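Local coordinates for protein beta-1,4-mannanase (PDB 2QHA) that probably hydrolyses beta-1,4-mannosidic linkages at random within mannans, galactomannans and glucomannans, as a zinc-binding member of glycosyl hydrolase family 26, at residues A[51-56]-A[302-307]. Residues are numbered along the deposited sequence; the frame is centred on the assembly and turned at random.
Sequences DRIRSA and WSPAVN
S303 meets two residues of helix segment 51-56: its CB lies 3.2 Å from NH2 of R52, oblique to the guanidinium, and its OG is 3.9 Å from CD1 of I53. The hydroxyl, anti to the backbone N (chi1 175°), reaches forward along its own chain and accepts from A305 N at 2.9 Å, an ST turn; serine is short enough to close it. The carboxylate of E49 spans the two segments, OE2 bonding S303 OG and OE1 forming a salt bridge with R52 NH2, which also bonds to the carbonyl of D300. These bonds hold the guanidinium in place beside the turn. P304 offers its ring to I53, with CB 4.1 Å from CD1, and its restricted phi suits the 3-10 turn that begins there. A305 comes closest to the helix backbone, the CA atoms of I53 and A305 being 5.6 Å apart; its small CB fits against CB of R52 at 3.9 Å and lies loosely over one face of the guanidinium. V306 brings CG1 obliquely to R52 NH1 at 3.3 Å, its beta-branched side chain setting a methyl there close to the backbone. N307 bonds from ND2 to S303 O at 2.8 Å, on the opposite face of that carbonyl from V306 N, and also to the carbonyl of E301; asparagine suits the place because its amide can donate to both. The contact joins helix 48-57 of the TIM barrel to the loop that follows strand 292-297, while helix 310-315 packs against both I53 and P304 and helix 278-288 adjoins P304 and N307.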
loop_
_atom_site.group_PDB
_atom_site.type_symbol
_atom_site.label_atom_id
_atom_site.label_comp_id
_atom_site.label_asym_id
_atom_site.label_seq_id
_atom_site.Cartn_x
_atom_site.Cartn_y
_atom_site.Cartn_z
ATOM N N ASP A 51 0.725 3.030 -18.980
ATOM C CA ASP A 51 0.561 3.076 -20.442
ATOM C C ASP A 51 0.003 1.772 -21.006
ATOM O O ASP A 51 -0.840 1.807 -21.905
ATOM C CB ASP A 51 1.881 3.424 -21.140
ATOM C CG ASP A 51 2.361 4.838 -20.843
ATOM O OD1 ASP A 51 1.560 5.687 -20.387
ATOM O OD2 ASP A 51 3.561 5.101 -21.076
ATOM N N ARG A 52 0.473 0.627 -20.498
ATOM C CA ARG A 52 -0.065 -0.689 -20.907
ATOM C C ARG A 52 -1.557 -0.765 -20.595
ATOM O O ARG A 52 -2.351 -1.278 -21.383
ATOM C CB ARG A 52 0.649 -1.852 -20.187
ATOM C CG ARG A 52 2.066 -2.150 -20.657
ATOM C CD ARG A 52 2.517 -3.588 -20.321
ATOM N NE ARG A 52 2.340 -4.033 -18.925
ATOM C CZ ARG A 52 2.675 -5.256 -18.504
ATOM N NH1 ARG A 52 3.208 -6.115 -19.368
ATOM N NH2 ARG A 52 2.497 -5.632 -17.235
ATOM N N ILE A 53 -1.929 -0.277 -19.413
ATOM C CA ILE A 53 -3.326 -0.293 -18.999
ATOM C C ILE A 53 -4.183 0.614 -19.894
ATOM O O ILE A 53 -5.272 0.217 -20.328
ATOM C CB ILE A 53 -3.462 0.079 -17.498
ATOM C CG1 ILE A 53 -2.830 -1.016 -16.614
ATOM C CG2 ILE A 53 -4.912 0.347 -17.136
ATOM C CD1 ILE A 53 -3.607 -2.309 -16.499
ATOM N N ARG A 54 -3.681 1.815 -20.192
ATOM C CA ARG A 54 -4.408 2.744 -21.061
ATOM C C ARG A 54 -4.551 2.179 -22.481
ATOM O O ARG A 54 -5.600 2.324 -23.098
ATOM C CB ARG A 54 -3.736 4.115 -21.072
ATOM C CG ARG A 54 -4.580 5.219 -21.727
ATOM C CD ARG A 54 -4.036 6.609 -21.441
ATOM N NE ARG A 54 -2.801 6.900 -22.170
ATOM C CZ ARG A 54 -1.576 6.816 -21.653
ATOM N NH1 ARG A 54 -1.397 6.442 -20.390
ATOM N NH2 ARG A 54 -0.521 7.110 -22.405
ATOM N N SER A 55 -3.511 1.505 -22.969
ATOM C CA SER A 55 -3.569 0.843 -24.275
ATOM C C SER A 55 -4.638 -0.247 -24.288
ATOM O O SER A 55 -5.364 -0.417 -25.273
ATOM C CB SER A 55 -2.206 0.245 -24.602
ATOM O OG SER A 55 -1.246 1.243 -24.871
ATOM N N ALA A 56 -4.747 -0.982 -23.186
ATOM C CA ALA A 56 -5.676 -2.100 -23.116
ATOM C C ALA A 56 -7.124 -1.657 -22.951
ATOM O O ALA A 56 -8.035 -2.309 -23.467
ATOM C CB ALA A 56 -5.284 -3.035 -21.972
ATOM N N TRP A 302 1.458 -10.121 -13.404
ATOM C CA TRP A 302 0.222 -9.988 -12.635
ATOM C C TRP A 302 -0.744 -8.942 -13.191
ATOM O O TRP A 302 -1.916 -8.897 -12.808
ATOM C CB TRP A 302 0.553 -9.702 -11.161
ATOM C CG TRP A 302 1.320 -10.823 -10.555
ATOM C CD1 TRP A 302 0.810 -11.978 -10.048
ATOM C CD2 TRP A 302 2.747 -10.928 -10.447
ATOM N NE1 TRP A 302 1.829 -12.803 -9.620
ATOM C CE2 TRP A 302 3.028 -12.181 -9.849
ATOM C CE3 TRP A 302 3.814 -10.084 -10.788
ATOM C CZ2 TRP A 302 4.340 -12.614 -9.593
ATOM C CZ3 TRP A 302 5.122 -10.518 -10.531
ATOM C CH2 TRP A 302 5.364 -11.772 -9.933
ATOM N N SER A 303 -0.261 -8.133 -14.131
ATOM C CA SER A 303 -1.049 -7.023 -14.651
ATOM C C SER A 303 -2.299 -7.462 -15.393
ATOM O O SER A 303 -2.263 -8.428 -16.157
ATOM C CB SER A 303 -0.205 -6.173 -15.595
ATOM O OG SER A 303 -1.006 -5.158 -16.193
ATOM N N PRO A 304 -3.402 -6.723 -15.204
ATOM C CA PRO A 304 -4.555 -6.951 -16.074
ATOM C C PRO A 304 -4.208 -6.866 -17.561
ATOM O O PRO A 304 -4.863 -7.531 -18.371
ATOM C CB PRO A 304 -5.518 -5.830 -15.683
ATOM C CG PRO A 304 -5.166 -5.526 -14.238
ATOM C CD PRO A 304 -3.663 -5.685 -14.186
ATOM N N ALA A 305 -3.181 -6.084 -17.904
ATOM C CA ALA A 305 -2.808 -5.899 -19.311
ATOM C C ALA A 305 -2.248 -7.165 -19.956
ATOM O O ALA A 305 -2.228 -7.280 -21.184
ATOM C CB ALA A 305 -1.825 -4.745 -19.467
ATOM N N VAL A 306 -1.779 -8.108 -19.144
ATOM C CA VAL A 306 -1.266 -9.378 -19.672
ATOM C C VAL A 306 -2.072 -10.568 -19.170
ATOM O O VAL A 306 -1.614 -11.712 -19.219
ATOM C CB VAL A 306 0.252 -9.587 -19.408
ATOM C CG1 VAL A 306 1.063 -8.498 -20.097
ATOM C CG2 VAL A 306 0.551 -9.601 -17.920
ATOM N N ASN A 307 -3.283 -10.283 -18.706
ATOM C CA ASN A 307 -4.216 -11.314 -18.301
ATOM C C ASN A 307 -5.544 -11.060 -18.995
ATOM O O ASN A 307 -5.655 -10.127 -19.802
ATOM C CB ASN A 307 -4.349 -11.339 -16.768
ATOM C CG ASN A 307 -3.148 -11.999 -16.095
ATOM O OD1 ASN A 307 -3.055 -13.229 -16.024
ATOM N ND2 ASN A 307 -2.209 -11.181 -15.622
#